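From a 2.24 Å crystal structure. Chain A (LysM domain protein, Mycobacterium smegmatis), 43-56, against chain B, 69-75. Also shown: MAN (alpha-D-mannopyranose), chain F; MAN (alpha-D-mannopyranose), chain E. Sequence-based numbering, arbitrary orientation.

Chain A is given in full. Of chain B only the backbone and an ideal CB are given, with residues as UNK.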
ATOM      1  N   VAL A  43       9.266 -26.138  -5.761  1.00 26.50           N
ATOM      2  CA  VAL A  43       8.098 -27.013  -5.951  1.00 25.41           C
ATOM      3  C   VAL A  43       6.793 -26.237  -6.128  1.00 24.37           C
ATOM      4  O   VAL A  43       5.830 -26.761  -6.689  1.00 23.78           O
ATOM      5  CB  VAL A  43       7.930 -28.036  -4.801  1.00 25.30           C
ATOM      6  CG1 VAL A  43       9.097 -29.008  -4.797  1.00 25.54           C
ATOM      7  CG2 VAL A  43       7.785 -27.354  -3.446  1.00 25.15           C
ATOM      8  N   TRP A  44       6.768 -24.998  -5.644  1.00 23.35           N
ATOM      9  CA  TRP A  44       5.577 -24.158  -5.731  1.00 22.80           C
ATOM     10  C   TRP A  44       5.912 -22.689  -5.487  1.00 22.27           C
ATOM     11  O   TRP A  44       6.875 -22.365  -4.792  1.00 21.83           O
ATOM     12  CB  TRP A  44       4.535 -24.634  -4.715  1.00 22.95           C
ATOM     13  CG  TRP A  44       3.301 -23.777  -4.614  1.00 23.18           C
ATOM     14  CD1 TRP A  44       2.175 -23.866  -5.377  1.00 23.17           C
ATOM     15  CD2 TRP A  44       3.066 -22.722  -3.673  1.00 23.23           C
ATOM     16  NE1 TRP A  44       1.256 -22.925  -4.978  1.00 23.28           N
ATOM     17  CE2 TRP A  44       1.778 -22.209  -3.934  1.00 23.23           C
ATOM     18  CE3 TRP A  44       3.824 -22.154  -2.641  1.00 23.24           C
ATOM     19  CZ2 TRP A  44       1.230 -21.154  -3.200  1.00 23.20           C
ATOM     20  CZ3 TRP A  44       3.276 -21.107  -1.911  1.00 23.15           C
ATOM     21  CH2 TRP A  44       1.991 -20.620  -2.195  1.00 23.11           C
ATOM     22  N   SER A  45       5.109 -21.809  -6.072  1.00 21.99           N
ATOM     23  CA  SER A  45       5.193 -20.382  -5.778  1.00 21.77           C
ATOM     24  C   SER A  45       3.846 -19.699  -5.976  1.00 21.35           C
ATOM     25  O   SER A  45       2.902 -20.292  -6.502  1.00 21.47           O
ATOM     26  CB  SER A  45       6.270 -19.704  -6.633  1.00 21.73           C
ATOM     27  OG  SER A  45       5.794 -19.380  -7.930  1.00 21.71           O
ATOM     28  N   THR A  46       3.773 -18.445  -5.548  1.00 20.81           N
ATOM     29  CA  THR A  46       2.570 -17.630  -5.712  1.00 20.55           C
ATOM     30  C   THR A  46       2.477 -17.000  -7.106  1.00 20.23           C
ATOM     31  O   THR A  46       1.448 -16.431  -7.456  1.00 20.08           O
ATOM     32  CB  THR A  46       2.500 -16.509  -4.655  1.00 20.44           C
ATOM     33  OG1 THR A  46       3.700 -15.728  -4.697  1.00 20.50           O
ATOM     34  CG2 THR A  46       2.331 -17.097  -3.267  1.00 20.50           C
ATOM     35  N   GLY A  47       3.544 -17.105  -7.893  1.00 19.93           N
ATOM     36  CA  GLY A  47       3.580 -16.521  -9.232  1.00 19.91           C
ATOM     37  C   GLY A  47       3.571 -15.002  -9.211  1.00 20.00           C
ATOM     38  O   GLY A  47       3.084 -14.360 -10.139  1.00 19.64           O
ATOM     39  N   THR A  48       4.125 -14.428  -8.147  1.00 20.34           N
ATOM     40  CA  THR A  48       4.163 -12.980  -7.980  1.00 20.63           C
ATOM     41  C   THR A  48       5.543 -12.401  -8.320  1.00 20.89           C
ATOM     42  O   THR A  48       5.883 -11.295  -7.892  1.00 20.91           O
ATOM     43  CB  THR A  48       3.727 -12.567  -6.556  1.00 20.71           C
ATOM     44  OG1 THR A  48       4.403 -13.370  -5.582  1.00 20.62           O
ATOM     45  CG2 THR A  48       2.233 -12.756  -6.390  1.00 20.82           C
ATOM     46  N   ASN A  49       6.327 -13.145  -9.101  1.00 21.13           N
ATOM     47  CA  ASN A  49       7.582 -12.617  -9.640  1.00 21.40           C
ATOM     48  C   ASN A  49       7.307 -11.466 -10.606  1.00 21.36           C
ATOM     49  O   ASN A  49       6.319 -11.484 -11.339  1.00 21.09           O
ATOM     50  CB  ASN A  49       8.442 -13.703 -10.311  1.00 21.54           C
ATOM     51  CG  ASN A  49       7.663 -14.565 -11.288  1.00 21.70           C
ATOM     52  OD1 ASN A  49       6.602 -15.098 -10.955  1.00 21.63           O
ATOM     53  ND2 ASN A  49       8.200 -14.732 -12.491  1.00 21.87           N
ATOM     54  N   GLY A  50       8.172 -10.455 -10.575  1.00 21.39           N
ATOM     55  CA  GLY A  50       7.986  -9.242 -11.375  1.00 21.50           C
ATOM     56  C   GLY A  50       7.014  -8.240 -10.764  1.00 21.57           C
ATOM     57  O   GLY A  50       6.694  -7.222 -11.380  1.00 21.82           O
ATOM     58  N   GLN A  51       6.554  -8.525  -9.548  1.00 21.56           N
ATOM     59  CA  GLN A  51       5.621  -7.656  -8.833  1.00 21.80           C
ATOM     60  C   GLN A  51       6.263  -7.226  -7.523  1.00 22.33           C
ATOM     61  O   GLN A  51       7.055  -7.965  -6.945  1.00 22.44           O
ATOM     62  CB  GLN A  51       4.299  -8.381  -8.579  1.00 21.61           C
ATOM     63  CG  GLN A  51       3.739  -9.059  -9.825  1.00 21.44           C
ATOM     64  CD  GLN A  51       2.359  -9.651  -9.621  1.00 21.30           C
ATOM     65  OE1 GLN A  51       2.154 -10.844  -9.823  1.00 21.01           O
ATOM     66  NE2 GLN A  51       1.403  -8.817  -9.222  1.00 21.51           N
ATOM     67  N   ASP A  52       5.922  -6.031  -7.056  1.00 23.14           N
ATOM     68  CA  ASP A  52       6.635  -5.400  -5.942  1.00 23.66           C
ATOM     69  C   ASP A  52       6.041  -5.805  -4.592  1.00 23.71           C
ATOM     70  O   ASP A  52       5.554  -4.964  -3.836  1.00 23.86           O
ATOM     71  CB  ASP A  52       6.621  -3.878  -6.117  1.00 24.43           C
ATOM     72  CG  ASP A  52       7.628  -3.166  -5.227  1.00 24.81           C
ATOM     73  OD1 ASP A  52       8.602  -3.800  -4.767  1.00 25.58           O
ATOM     74  OD2 ASP A  52       7.440  -1.956  -4.994  1.00 25.47           O
ATOM     75  N   VAL A  53       6.115  -7.100  -4.294  1.00 23.44           N
ATOM     76  CA  VAL A  53       5.523  -7.667  -3.080  1.00 23.10           C
ATOM     77  C   VAL A  53       6.373  -7.344  -1.851  1.00 23.15           C
ATOM     78  O   VAL A  53       7.536  -7.732  -1.772  1.00 22.50           O
ATOM     79  CB  VAL A  53       5.338  -9.194  -3.202  1.00 22.83           C
ATOM     80  CG1 VAL A  53       4.766  -9.779  -1.917  1.00 22.86           C
ATOM     81  CG2 VAL A  53       4.420  -9.519  -4.369  1.00 22.78           C
ATOM     82  N   VAL A  54       5.769  -6.648  -0.892  1.00 23.69           N
ATOM     83  CA  VAL A  54       6.483  -6.168   0.297  1.00 24.25           C
ATOM     84  C   VAL A  54       6.309  -7.087   1.512  1.00 24.50           C
ATOM     85  O   VAL A  54       7.173  -7.127   2.387  1.00 24.41           O
ATOM     86  CB  VAL A  54       6.085  -4.713   0.647  1.00 24.43           C
ATOM     87  CG1 VAL A  54       4.665  -4.628   1.197  1.00 24.30           C
ATOM     88  CG2 VAL A  54       7.081  -4.102   1.625  1.00 24.87           C
ATOM     89  N   ARG A  55       5.200  -7.818   1.573  1.00 25.14           N
ATOM     90  CA  ARG A  55       4.991  -8.771   2.667  1.00 25.82           C
ATOM     91  C   ARG A  55       3.997  -9.882   2.336  1.00 25.87           C
ATOM     92  O   ARG A  55       3.130  -9.726   1.474  1.00 25.79           O
ATOM     93  CB  ARG A  55       4.532  -8.048   3.938  1.00 26.12           C
ATOM     94  CG  ARG A  55       3.109  -7.520   3.873  1.00 26.65           C
ATOM     95  CD  ARG A  55       2.634  -7.024   5.229  1.00 27.12           C
ATOM     96  NE  ARG A  55       1.265  -6.519   5.157  1.00 27.48           N
ATOM     97  CZ  ARG A  55       0.918  -5.348   4.628  1.00 27.82           C
ATOM     98  NH1 ARG A  55       1.840  -4.538   4.116  1.00 28.09           N
ATOM     99  NH2 ARG A  55      -0.358  -4.981   4.607  1.00 28.10           N
ATOM    100  N   ALA A  56       4.147 -10.995   3.048  1.00 25.78           N
ATOM    101  CA  ALA A  56       3.196 -12.103   3.021  1.00 25.92           C
ATOM    102  C   ALA A  56       2.634 -12.264   4.430  1.00 26.01           C
ATOM    103  O   ALA A  56       3.227 -12.943   5.271  1.00 25.95           O
ATOM    104  CB  ALA A  56       3.880 -13.383   2.566  1.00 25.72           C
TER
ATOM    105  N   UNK B  69      -2.707   2.442  -2.526  1.00 23.90           N
ATOM    106  CA  UNK B  69      -2.904   1.483  -1.448  1.00 24.69           C
ATOM    107  C   UNK B  69      -2.009   0.285  -1.694  1.00 25.40           C
ATOM    108  O   UNK B  69      -1.536   0.066  -2.813  1.00 25.65           O
ATOM    109  CB  UNK B  69      -4.370   1.058  -1.342  1.00 24.69           C
ATOM    110  N   UNK B  70      -1.778  -0.489  -0.644  1.00 26.14           N
ATOM    111  CA  UNK B  70      -1.134  -1.781  -0.789  1.00 26.91           C
ATOM    112  C   UNK B  70      -2.155  -2.701  -1.436  1.00 26.67           C
ATOM    113  O   UNK B  70      -3.239  -2.909  -0.891  1.00 26.95           O
ATOM    114  CB  UNK B  70      -0.641  -2.330   0.551  1.00 26.91           C
ATOM    115  N   UNK B  71      -1.817  -3.212  -2.614  1.00 26.48           N
ATOM    116  CA  UNK B  71      -2.732  -4.038  -3.397  1.00 26.37           C
ATOM    117  C   UNK B  71      -2.494  -5.518  -3.107  1.00 25.92           C
ATOM    118  O   UNK B  71      -1.351  -5.980  -3.152  1.00 25.52           O
ATOM    119  CB  UNK B  71      -2.567  -3.755  -4.892  1.00 26.37           C
ATOM    120  N   UNK B  72      -3.571  -6.270  -2.811  1.00 25.26           N
ATOM    121  CA  UNK B  72      -3.426  -7.709  -2.661  1.00 24.83           C
ATOM    122  C   UNK B  72      -3.269  -8.372  -4.025  1.00 24.15           C
ATOM    123  O   UNK B  72      -4.128  -8.206  -4.888  1.00 24.38           O
ATOM    124  CB  UNK B  72      -4.627  -8.295  -1.916  1.00 24.83           C
ATOM    125  N   UNK B  73      -2.171  -9.098  -4.212  1.00 23.19           N
ATOM    126  CA  UNK B  73      -1.873  -9.767  -5.491  1.00 22.63           C
ATOM    127  C   UNK B  73      -1.934 -11.298  -5.417  1.00 22.21           C
ATOM    128  O   UNK B  73      -1.979 -11.969  -6.447  1.00 22.22           O
ATOM    129  CB  UNK B  73      -0.483  -9.347  -5.974  1.00 22.63           C
ATOM    130  N   UNK B  74      -1.907 -11.843  -4.204  1.00 21.76           N
ATOM    131  CA  UNK B  74      -2.180 -13.259  -3.980  1.00 21.58           C
ATOM    132  C   UNK B  74      -2.762 -13.459  -2.590  1.00 21.88           C
ATOM    133  O   UNK B  74      -2.412 -12.749  -1.646  1.00 21.46           O
ATOM    134  CB  UNK B  74      -0.910 -14.094  -4.154  1.00 21.58           C
ATOM    135  N   UNK B  75      -3.653 -14.436  -2.475  1.00 22.51           N
ATOM    136  CA  UNK B  75      -4.249 -14.780  -1.196  1.00 23.17           C
ATOM    137  C   UNK B  75      -4.803 -16.203  -1.193  1.00 23.93           C
ATOM    138  O   UNK B  75      -4.981 -16.828  -2.240  1.00 23.99           O
ATOM    139  CB  UNK B  75      -5.359 -13.785  -0.851  1.00 23.17           C
TER
HETATM  140  C1  MAN F 202     -10.485  -9.625   1.848  1.00 30.76           C
HETATM  141  C2  MAN F 202      -9.833  -9.098   3.128  1.00 30.55           C
HETATM  142  C3  MAN F 202      -8.708  -8.135   2.748  1.00 30.38           C
HETATM  143  C4  MAN F 202      -7.793  -8.729   1.683  1.00 30.52           C
HETATM  144  C5  MAN F 202      -8.634  -9.229   0.505  1.00 30.73           C
HETATM  145  C6  MAN F 202      -7.756  -9.836  -0.575  1.00 30.70           C
HETATM  146  O1  MAN F 202     -11.459  -8.628   1.466  1.00 30.90           O
HETATM  147  O2  MAN F 202      -9.279 -10.191   3.825  1.00 30.36           O
HETATM  148  O3  MAN F 202      -7.931  -7.796   3.874  1.00 30.19           O
HETATM  149  O4  MAN F 202      -6.882  -7.744   1.252  1.00 30.34           O
HETATM  150  O5  MAN F 202      -9.550 -10.257   0.972  1.00 30.89           O
HETATM  151  O6  MAN F 202      -8.368  -9.555  -1.814  1.00 31.44           O
HETATM  152  C1  MAN E 201      10.318 -17.868 -11.153  1.00 19.61           C
HETATM  153  C2  MAN E 201      11.443 -17.185 -10.368  1.00 19.68           C
HETATM  154  C3  MAN E 201      12.251 -18.139  -9.500  1.00 19.63           C
HETATM  155  C4  MAN E 201      11.325 -19.062  -8.724  1.00 19.51           C
HETATM  156  C5  MAN E 201      10.257 -19.684  -9.620  1.00 19.53           C
HETATM  157  C6  MAN E 201       9.258 -20.491  -8.805  1.00 19.65           C
HETATM  158  O1  MAN E 201      10.815 -18.662 -12.219  1.00 19.68           O
HETATM  159  O2  MAN E 201      10.863 -16.221  -9.516  1.00 19.67           O
HETATM  160  O3  MAN E 201      12.998 -17.392  -8.563  1.00 19.47           O
HETATM  161  O4  MAN E 201      12.120 -20.054  -8.118  1.00 19.43           O
HETATM  162  O5  MAN E 201       9.533 -18.671 -10.292  1.00 19.48           O
HETATM  163  O6  MAN E 201       8.625 -21.432  -9.641  1.00 19.90           O

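Position 69 of chain B lies beyond the reach of chain A: nothing of that stretch comes within 5.5 Å of its ideal CB. The contact therefore sets no preference, and almost any residue would do. The deposited residue is Ala69(B), which touches nothing in chain A.

At position 70 the CA-to-CB bond points toward chain A, and the ideal CB stands 4.9 Å from NH2 of Arg55(A). The guanidinium offers several N-H donors and a positive charge, with its terminal nitrogens extended toward this stretch of backbone. A carboxylate is the natural answer; Asp or Glu would match the charge, and Asn or Gln could supply a neutral acceptor. The distance from CB leaves room for a chain of some length. The residue is Glu70(B), with chi1 m and chi2 t. Its carboxylate forms a salt bridge in the plane of the guanidinium: NH1 of Arg55(A) donates to OE2 of Glu70(B) at 2.8 Å with an angle of 151°, and NH2 of Arg55(A) donates to OE1 of Glu70(B) at 2.9 Å with an angle of 149°. A weak third bond runs from NH1 of Arg55(A) to OE1 of Glu70(B) at 3.0 Å.

Positions 71 and 72 have no atom of chain A within 5.5 Å of their ideal CBs, so chain A leaves both open. At 72, phi of -75° is compatible with proline but does not demand it, and the mannose of chain F lies on that side. The residues are Lys71(B) and Pro72(B); CG of the proline comes 3.6 Å from O6 of the chain F mannose.

Position 73 points toward chain A. Its ideal CB is 3.8 Å from NE2 of Gln51(A), 4.4 Å from CG2 of Thr48(A) and 5.2 Å from CG2 of Val53(A). Two methyls so close favour a compact apolar side chain, such as Val, Ile or Leu. Val73(B) is found, with chi1 m. Its CG2 lies 3.7 Å from CG2 of Thr48(A) and 3.9 Å from CG2 of Val53(A), while its CG1 meets NE2 of Gln51(A) at 3.5 Å.

Position 74 also points toward chain A, with its ideal CB 4.1 Å from CG2 of Thr48(A) and 4.2 Å from CB of Thr46(A). Farther along lies the indole of Trp44(A), so a long apolar or aromatic side chain would suit, with Phe, Tyr, Trp, Leu or Met all plausible. It is Trp74(B), with chi1 t and chi2 94°. CG2 of Thr46(A) sits 3.9 Å from the centroid of its five-membered ring, only 17° off the normal, a CH-pi contact. Trp44(A) turns its edge toward the Trp74(B) face in an offset edge-to-face pair: the six-membered ring centroids are 5.7 Å apart and the planes meet at 74°.

Position 75 points away from chain A and the contact does not restrict it, though the chain F mannose is near. The residue is His75(B), whose ring has C6 of that mannose over one face.

Chain B, residues 69-75: AEKPVWH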
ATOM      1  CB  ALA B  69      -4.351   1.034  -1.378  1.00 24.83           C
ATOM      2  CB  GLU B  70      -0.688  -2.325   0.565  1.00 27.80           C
ATOM      3  CG  GLU B  70       0.381  -1.469   1.225  1.00 28.76           C
ATOM      4  CD  GLU B  70       0.789  -1.982   2.591  1.00 29.80           C
ATOM      5  OE1 GLU B  70      -0.095  -2.398   3.371  1.00 30.05           O
ATOM      6  OE2 GLU B  70       2.005  -1.972   2.889  1.00 30.95           O
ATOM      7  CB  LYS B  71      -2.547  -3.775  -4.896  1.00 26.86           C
ATOM      8  CG  LYS B  71      -2.590  -2.303  -5.284  1.00 27.33           C
ATOM      9  CD  LYS B  71      -2.191  -2.087  -6.737  1.00 27.76           C
ATOM     10  CE  LYS B  71      -1.840  -0.627  -7.005  1.00 28.27           C
ATOM     11  NZ  LYS B  71      -1.614  -0.340  -8.451  1.00 28.32           N
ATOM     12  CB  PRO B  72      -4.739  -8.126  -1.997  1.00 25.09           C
ATOM     13  CG  PRO B  72      -5.732  -7.119  -2.464  1.00 25.26           C
ATOM     14  CD  PRO B  72      -4.972  -5.835  -2.652  1.00 25.30           C
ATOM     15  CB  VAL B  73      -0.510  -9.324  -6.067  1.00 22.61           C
ATOM     16  CG1 VAL B  73      -0.548  -7.842  -6.422  1.00 22.61           C
ATOM     17  CG2 VAL B  73       0.637  -9.631  -5.107  1.00 22.50           C
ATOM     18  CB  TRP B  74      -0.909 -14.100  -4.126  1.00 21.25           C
ATOM     19  CG  TRP B  74      -1.170 -15.578  -4.219  1.00 20.83           C
ATOM     20  CD1 TRP B  74      -1.313 -16.311  -5.357  1.00 20.69           C
ATOM     21  CD2 TRP B  74      -1.315 -16.502  -3.127  1.00 20.92           C
ATOM     22  NE1 TRP B  74      -1.539 -17.631  -5.049  1.00 20.84           N
ATOM     23  CE2 TRP B  74      -1.545 -17.776  -3.687  1.00 20.81           C
ATOM     24  CE3 TRP B  74      -1.273 -16.374  -1.733  1.00 20.71           C
ATOM     25  CZ2 TRP B  74      -1.733 -18.918  -2.903  1.00 20.82           C
ATOM     26  CZ3 TRP B  74      -1.460 -17.510  -0.953  1.00 20.77           C
ATOM     27  CH2 TRP B  74      -1.687 -18.765  -1.541  1.00 20.72           C
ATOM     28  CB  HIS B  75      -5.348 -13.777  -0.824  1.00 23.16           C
ATOM     29  CG  HIS B  75      -6.581 -13.886  -1.666  1.00 23.08           C
ATOM     30  ND1 HIS B  75      -7.848 -13.910  -1.127  1.00 23.13           N
ATOM     31  CD2 HIS B  75      -6.742 -13.990  -3.005  1.00 23.07           C
ATOM     32  CE1 HIS B  75      -8.738 -14.018  -2.097  1.00 23.01           C
ATOM     33  NE2 HIS B  75      -8.092 -14.069  -3.247  1.00 22.97           N
TER
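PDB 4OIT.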